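Local coordinates for protein SusD homolog (Bacteroides thetaiotaomicron, PDB 3EHM) that probably binds mucin O-glycans at the cell surface of a gut symbiont as a SusD-like outer membrane lipoprotein, aiding their utilization, at residues 137-141 and 488-492; 153-157 and 499-505; 364-368 and 417-421. All coordinates share one frame; numbering follows the deposited sequence.

Contact 1: residues 137-141 and 488-492; sequences TDVFG and RFRFA
Phe140 and Phe491 lie ring against ring as an offset stack, with centroids 4.8 Å apart and planes inclined by only 16°. CZ of Phe491 reaches back to CB of Phe140 at 3.4 Å, while CD2 of Phe140 sits over the face of the Phe491 ring near its rim. Phe489 supplies a CH-pi contact, its CB over a face of the Phe140 ring, 4.2 Å from the centroid. The Phe489 and Val139 side chains lie side by side, pointing the same way, with Phe489 CD2 meeting Val139 CG1 at 3.5 Å.

Arg488, its chain bent at chi3 (-74°), turns its guanidinium side-on so that NE and NH2 both grip Phe140 O, each at 2.9 Å. This oxygen lies in the guanidinium plane, yet NH2 alone approaches along a carbonyl lone pair; NE stands above the carbonyl plane. With an alanine here, Phe140 O would probably lose both bonds to this loop, and Ile514 O its bond from NH1. A nearly straight backbone bond runs from Phe489 N to Val139 O. Gly141, with positive phi, is the first residue past helix 116-140, and the whole is a helix C-terminus tied by an arginine to a loop in the buried helical body of this SusD-like fold.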
# COMPACT_ATOMS: atom_id res chain seq x y z
N THR A 137 -10.53 -2.86 3.95
CA THR A 137 -10.81 -4.29 3.89
C THR A 137 -9.53 -5.11 3.76
O THR A 137 -9.43 -6.20 4.32
CB THR A 137 -11.76 -4.64 2.73
OG1 THR A 137 -11.98 -6.06 2.73
CG2 THR A 137 -11.18 -4.21 1.40
N ASP A 138 -8.56 -4.59 3.03
CA ASP A 138 -7.30 -5.31 2.85
C ASP A 138 -6.49 -5.35 4.14
O ASP A 138 -5.59 -6.18 4.29
CB ASP A 138 -6.47 -4.69 1.73
CG ASP A 138 -7.08 -4.94 0.36
OD1 ASP A 138 -7.97 -5.82 0.27
OD2 ASP A 138 -6.68 -4.27 -0.61
N VAL A 139 -6.82 -4.47 5.08
CA VAL A 139 -6.13 -4.43 6.35
C VAL A 139 -6.88 -5.23 7.43
O VAL A 139 -6.26 -5.99 8.17
CB VAL A 139 -5.93 -2.98 6.84
CG1 VAL A 139 -5.54 -2.95 8.31
CG2 VAL A 139 -4.85 -2.30 6.00
N PHE A 140 -8.20 -5.06 7.52
CA PHE A 140 -9.00 -5.76 8.53
C PHE A 140 -9.77 -6.98 8.04
O PHE A 140 -10.04 -7.91 8.82
CB PHE A 140 -10.03 -4.81 9.16
CG PHE A 140 -9.44 -3.68 9.97
CD1 PHE A 140 -9.23 -2.44 9.39
CD2 PHE A 140 -9.14 -3.86 11.31
CE1 PHE A 140 -8.72 -1.38 10.13
CE2 PHE A 140 -8.63 -2.80 12.07
CZ PHE A 140 -8.42 -1.56 11.48
N GLY A 141 -10.14 -6.98 6.76
CA GLY A 141 -10.92 -8.07 6.21
C GLY A 141 -12.36 -7.60 6.05
O GLY A 141 -12.65 -6.81 5.14
N ARG A 488 -3.08 -9.57 9.07
CA ARG A 488 -4.12 -8.54 9.11
C ARG A 488 -4.09 -7.83 10.45
O ARG A 488 -3.45 -8.31 11.39
CB ARG A 488 -5.50 -9.19 8.95
CG ARG A 488 -5.86 -10.14 10.11
CD ARG A 488 -7.25 -10.78 9.96
NE ARG A 488 -8.35 -9.86 10.23
CZ ARG A 488 -8.83 -9.60 11.45
NH1 ARG A 488 -8.32 -10.20 12.52
NH2 ARG A 488 -9.84 -8.75 11.60
N PHE A 489 -4.77 -6.69 10.53
CA PHE A 489 -4.90 -5.96 11.78
C PHE A 489 -6.14 -6.60 12.40
O PHE A 489 -6.95 -7.18 11.67
CB PHE A 489 -5.20 -4.47 11.53
CG PHE A 489 -3.98 -3.58 11.56
CD1 PHE A 489 -2.71 -4.10 11.77
CD2 PHE A 489 -4.12 -2.20 11.38
CE1 PHE A 489 -1.59 -3.27 11.79
CE2 PHE A 489 -3.01 -1.36 11.40
CZ PHE A 489 -1.74 -1.90 11.60
N ARG A 490 -6.29 -6.52 13.71
CA ARG A 490 -7.49 -7.07 14.34
C ARG A 490 -8.29 -5.88 14.82
O ARG A 490 -7.73 -4.81 15.06
CB ARG A 490 -7.14 -7.97 15.54
CG ARG A 490 -6.66 -7.20 16.77
CD ARG A 490 -6.70 -8.05 18.04
NE ARG A 490 -6.27 -7.27 19.20
CZ ARG A 490 -6.48 -7.63 20.46
NH1 ARG A 490 -7.12 -8.76 20.74
NH2 ARG A 490 -6.06 -6.84 21.44
N PHE A 491 -9.60 -6.04 14.94
CA PHE A 491 -10.44 -4.95 15.43
C PHE A 491 -10.19 -4.80 16.92
O PHE A 491 -9.72 -5.73 17.58
CB PHE A 491 -11.92 -5.25 15.18
CG PHE A 491 -12.29 -5.24 13.73
CD1 PHE A 491 -12.44 -4.05 13.04
CD2 PHE A 491 -12.46 -6.44 13.03
CE1 PHE A 491 -12.75 -4.03 11.68
CE2 PHE A 491 -12.76 -6.44 11.67
CZ PHE A 491 -12.90 -5.23 11.00
N ALA A 492 -10.49 -3.62 17.45
CA ALA A 492 -10.33 -3.35 18.87
C ALA A 492 -11.41 -4.15 19.60
O ALA A 492 -12.59 -3.98 19.33
CB ALA A 492 -10.48 -1.86 19.14

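Contact 2: residues 153-157 and 499-505; sequences IAPKF and NPNMAEI
Two loops meet here: residues 153-157, which lead from helix 116-140 into helix 160-178, lie against an Asx turn and the helix-like residues that follow it, between helices 495-498 and 505-509. In the turn, Asn499 OD1 accepts from Asn501 N at 2.8 Å, which leaves the side-chain nitrogen ND2 of Asn499 to cross to the other loop. Asn499 CG is anti to its backbone N (chi1 -178°), which carries ND2 across to Pro155 O at 3.0 Å in a nearly straight bond, on a lone pair in the carbonyl plane. The same ND2 lies at the edge of the Phe157 ring. Asn501 ND2 takes the preceding carbonyl, Ala154 O, at 2.7 Å, tilted 31° from its plane.

Phe157 turns its ring into the apolar side. CE1 touches Met502 CG at 3.7 Å, CD2 meets Ile505 CD1 at 3.6 Å, and the selenium of this selenomethionine makes an oblique Met-aromatic contact. Toward the surface, Lys156 bends at chi2 (77°) and brings NZ to the syn side of Glu504 OE1, a 3.0 Å salt bridge. One water bridges Phe157 N, Asn501 O and Glu504 OE1, each at 2.8 Å. The whole is an Asx turn whose asparagine side chains bond successive backbone carbonyls of a second peripheral loop of the SusD-like fold.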
# COMPACT_ATOMS: atom_id res chain seq x y z
N ILE A 153 -27.06 2.87 13.75
CA ILE A 153 -26.25 3.06 14.95
C ILE A 153 -25.40 1.81 15.17
O ILE A 153 -24.42 1.83 15.91
CB ILE A 153 -27.18 3.30 16.18
CG1 ILE A 153 -26.35 3.52 17.45
CG2 ILE A 153 -28.13 2.12 16.35
CD1 ILE A 153 -25.63 4.87 17.49
N ALA A 154 -25.78 0.72 14.51
CA ALA A 154 -25.07 -0.55 14.63
C ALA A 154 -24.82 -1.15 13.24
O ALA A 154 -25.44 -2.14 12.86
CB ALA A 154 -25.87 -1.52 15.49
N PRO A 155 -23.89 -0.55 12.48
CA PRO A 155 -23.52 -0.98 11.12
C PRO A 155 -23.29 -2.48 10.95
O PRO A 155 -22.60 -3.11 11.74
CB PRO A 155 -22.25 -0.18 10.85
CG PRO A 155 -22.53 1.10 11.56
CD PRO A 155 -23.09 0.62 12.88
N LYS A 156 -23.89 -3.03 9.90
CA LYS A 156 -23.75 -4.45 9.56
C LYS A 156 -22.47 -4.60 8.73
O LYS A 156 -22.22 -3.80 7.84
CB LYS A 156 -24.96 -4.90 8.75
CG LYS A 156 -24.90 -6.34 8.23
CD LYS A 156 -25.21 -7.36 9.31
CE LYS A 156 -25.35 -8.76 8.71
NZ LYS A 156 -25.70 -9.78 9.73
N PHE A 157 -21.68 -5.63 9.03
CA PHE A 157 -20.44 -5.86 8.29
C PHE A 157 -20.63 -6.88 7.17
O PHE A 157 -21.48 -7.76 7.26
CB PHE A 157 -19.34 -6.36 9.23
CG PHE A 157 -18.70 -5.28 10.06
CD1 PHE A 157 -19.47 -4.52 10.95
CD2 PHE A 157 -17.34 -5.03 9.98
CE1 PHE A 157 -18.87 -3.53 11.74
CE2 PHE A 157 -16.73 -4.04 10.76
CZ PHE A 157 -17.51 -3.29 11.64
N ASN A 499 -21.16 -2.20 19.09
CA ASN A 499 -21.88 -2.63 17.89
C ASN A 499 -22.11 -4.14 17.93
O ASN A 499 -21.20 -4.93 17.65
CB ASN A 499 -21.07 -2.28 16.64
CG ASN A 499 -21.80 -2.65 15.35
OD1 ASN A 499 -22.74 -3.44 15.37
ND2 ASN A 499 -21.35 -2.09 14.24
N PRO A 500 -23.34 -4.56 18.27
CA PRO A 500 -23.66 -5.99 18.35
C PRO A 500 -23.55 -6.77 17.04
O PRO A 500 -23.59 -8.00 17.04
CB PRO A 500 -25.09 -5.99 18.92
CG PRO A 500 -25.65 -4.69 18.44
CD PRO A 500 -24.50 -3.74 18.67
N ASN A 501 -23.41 -6.08 15.91
CA ASN A 501 -23.28 -6.79 14.64
C ASN A 501 -21.85 -7.27 14.42
O ASN A 501 -21.59 -8.06 13.51
CB ASN A 501 -23.71 -5.90 13.47
CG ASN A 501 -25.21 -5.96 13.21
OD1 ASN A 501 -25.78 -7.05 13.12
ND2 ASN A 501 -25.84 -4.80 13.09
N MSE A 502 -20.93 -6.80 15.25
CA MSE A 502 -19.54 -7.20 15.13
C MSE A 502 -19.29 -8.61 15.65
O MSE A 502 -18.27 -9.22 15.34
CB MSE A 502 -18.63 -6.20 15.86
CG MSE A 502 -18.59 -4.84 15.17
SE MSE A 502 -17.27 -3.65 15.93
CE MSE A 502 -15.75 -4.24 14.89
N ALA A 503 -20.22 -9.12 16.45
CA ALA A 503 -20.08 -10.46 17.01
C ALA A 503 -19.93 -11.50 15.90
O ALA A 503 -19.43 -12.61 16.13
CB ALA A 503 -21.30 -10.79 17.87
N GLU A 504 -20.35 -11.14 14.70
CA GLU A 504 -20.30 -12.01 13.54
C GLU A 504 -18.93 -12.03 12.83
O GLU A 504 -18.68 -12.89 11.99
CB GLU A 504 -21.41 -11.59 12.58
CG GLU A 504 -21.21 -11.96 11.13
CD GLU A 504 -22.38 -11.55 10.26
OE1 GLU A 504 -22.79 -10.36 10.33
OE2 GLU A 504 -22.88 -12.41 9.51
N ILE A 505 -18.06 -11.08 13.18
CA ILE A 505 -16.74 -10.96 12.55
C ILE A 505 -15.93 -12.25 12.42
O ILE A 505 -15.45 -12.57 11.33
CB ILE A 505 -15.88 -9.89 13.27
CG1 ILE A 505 -16.50 -8.51 13.07
CG2 ILE A 505 -14.45 -9.91 12.74
CD1 ILE A 505 -16.60 -8.10 11.63
O HOH W 1 -25.06 -9.55 12.98
O HOH W 2 -22.29 -7.62 10.88
O HOH W 3 -22.89 -10.07 6.89

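Contact 3: residues 364-368 and 417-421; sequences PKTFY and SPKWD
Lys365 lays its aliphatic chain across a face of the Trp420 indole and ends at Asp421. Its CB stands almost squarely over the five-membered ring, 3.6 Å from the centroid and 7° off the normal, in a CH-pi contact. From there CG passes Trp420 CG and CD1, and CD follows at 3.6 Å from CD1. CE then leaves the ring beside Trp420 CB and comes near Asp421 OD2, to which NZ makes a salt bridge with a weak, 3.3 Å hydrogen bond. All four torsions are close to 180° (chi1 -179°), and this fully extended chain is what carries the ammonium group past the indole to the carboxylate.

The six-membered part of the indole is held by two other residues of helix 364-378. Pro364 CB touches CH2 of Trp420 at 3.8 Å. Tyr368 CD2 meets CE3 at 3.5 Å, and that carbon lies over a face of the phenol ring toward its rim; with the ring planes 51° apart, the pair is oblique. The Tyr368 hydroxyl donates to Pro418 O over 2.6 Å, and this carbonyl oxygen lies at the edge of the phenol ring, in its plane. Gln433 and Ile437 of helix 429-445 also pack on Trp420.

Chemically, the contact pairs a buried tryptophan, covered by proline, lysine methylenes and tyrosine, with a short hydroxyl-to-carbonyl bond. The hydrogen bond probably limits how far the phenol can swing, whereas the long, solvent-side lysine-aspartate pair is likely to add less to the hold than the packing beneath it.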
# COMPACT_ATOMS: atom_id res chain seq x y z
N PRO A 364 3.62 -11.39 -21.06
CA PRO A 364 3.96 -10.97 -19.70
C PRO A 364 5.27 -10.20 -19.63
O PRO A 364 5.35 -9.15 -18.99
CB PRO A 364 4.01 -12.29 -18.93
CG PRO A 364 2.97 -13.11 -19.63
CD PRO A 364 3.27 -12.82 -21.09
N LYS A 365 6.30 -10.72 -20.30
CA LYS A 365 7.61 -10.08 -20.31
C LYS A 365 7.56 -8.63 -20.79
O LYS A 365 8.21 -7.76 -20.21
CB LYS A 365 8.59 -10.86 -21.20
CG LYS A 365 9.99 -10.27 -21.23
CD LYS A 365 10.88 -11.02 -22.22
CE LYS A 365 12.28 -10.43 -22.25
NZ LYS A 365 13.10 -11.08 -23.31
N THR A 366 6.80 -8.39 -21.85
CA THR A 366 6.67 -7.05 -22.40
C THR A 366 6.09 -6.09 -21.36
O THR A 366 6.64 -5.02 -21.12
CB THR A 366 5.75 -7.04 -23.65
OG1 THR A 366 6.24 -7.99 -24.61
CG2 THR A 366 5.74 -5.66 -24.29
N PHE A 367 4.97 -6.48 -20.75
CA PHE A 367 4.34 -5.65 -19.73
C PHE A 367 5.29 -5.46 -18.56
O PHE A 367 5.39 -4.37 -17.99
CB PHE A 367 3.04 -6.29 -19.24
CG PHE A 367 1.96 -6.38 -20.28
CD1 PHE A 367 1.64 -5.28 -21.07
CD2 PHE A 367 1.26 -7.57 -20.48
CE1 PHE A 367 0.63 -5.35 -22.03
CE2 PHE A 367 0.25 -7.65 -21.44
CZ PHE A 367 -0.06 -6.54 -22.22
N TYR A 368 5.99 -6.53 -18.20
CA TYR A 368 6.94 -6.52 -17.09
C TYR A 368 8.04 -5.49 -17.32
O TYR A 368 8.30 -4.63 -16.48
CB TYR A 368 7.58 -7.90 -16.94
CG TYR A 368 8.73 -7.98 -15.96
CD1 TYR A 368 8.52 -7.94 -14.58
CD2 TYR A 368 10.04 -8.15 -16.42
CE1 TYR A 368 9.57 -8.09 -13.68
CE2 TYR A 368 11.10 -8.30 -15.53
CZ TYR A 368 10.86 -8.28 -14.17
OH TYR A 368 11.91 -8.46 -13.31
N SER A 417 16.21 -12.75 -9.73
CA SER A 417 16.87 -11.56 -10.27
C SER A 417 15.89 -10.73 -11.11
O SER A 417 14.75 -11.12 -11.33
CB SER A 417 18.03 -11.98 -11.16
OG SER A 417 17.54 -12.66 -12.30
N PRO A 418 16.34 -9.56 -11.60
CA PRO A 418 15.50 -8.68 -12.42
C PRO A 418 15.26 -9.20 -13.84
O PRO A 418 14.19 -9.01 -14.40
CB PRO A 418 16.28 -7.36 -12.44
CG PRO A 418 17.14 -7.43 -11.22
CD PRO A 418 17.59 -8.86 -11.23
N LYS A 419 16.27 -9.85 -14.41
CA LYS A 419 16.16 -10.35 -15.78
C LYS A 419 15.06 -11.39 -15.93
O LYS A 419 15.05 -12.41 -15.24
CB LYS A 419 17.50 -10.91 -16.25
CG LYS A 419 17.52 -11.27 -17.73
CD LYS A 419 18.90 -11.75 -18.16
CE LYS A 419 18.90 -12.19 -19.61
NZ LYS A 419 20.22 -12.76 -19.99
N TRP A 420 14.14 -11.13 -16.85
CA TRP A 420 13.01 -12.03 -17.07
C TRP A 420 13.36 -13.49 -17.34
O TRP A 420 12.78 -14.39 -16.74
CB TRP A 420 12.14 -11.48 -18.20
CG TRP A 420 10.92 -12.31 -18.47
CD1 TRP A 420 10.78 -13.28 -19.42
CD2 TRP A 420 9.69 -12.27 -17.74
NE1 TRP A 420 9.53 -13.84 -19.34
CE2 TRP A 420 8.84 -13.24 -18.32
CE3 TRP A 420 9.22 -11.51 -16.66
CZ2 TRP A 420 7.54 -13.47 -17.85
CZ3 TRP A 420 7.93 -11.74 -16.20
CH2 TRP A 420 7.10 -12.71 -16.79
N ASP A 421 14.32 -13.71 -18.24
CA ASP A 421 14.72 -15.06 -18.63
C ASP A 421 15.71 -15.77 -17.69
O ASP A 421 16.15 -16.88 -17.99
CB ASP A 421 15.32 -15.03 -20.04
CG ASP A 421 14.42 -14.33 -21.04
OD1 ASP A 421 13.24 -14.71 -21.15
OD2 ASP A 421 14.90 -13.40 -21.73

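How the contacts relate
Contacts 1 and 2 form one continuous patch, their centres 15 Å apart. Phe491 of contact 1 joins them: its CG packs on Met502 CE at 3.8 Å, its CZ on Phe157 CE2 at 4.0 Å, and CE2 on Ile505 CG2. Their segments alternate along the chain, so helix 116-140 and the loop after it are met in turn by successive parts of the C-terminal region. Contact 3 stands apart, across the centre of the chain, about 33 Å from contact 1 and about 45 Å from contact 2 between centres; both its segments fall within the sequence interval that the other two span. Where the glycan would bind relative to these contacts is not established here.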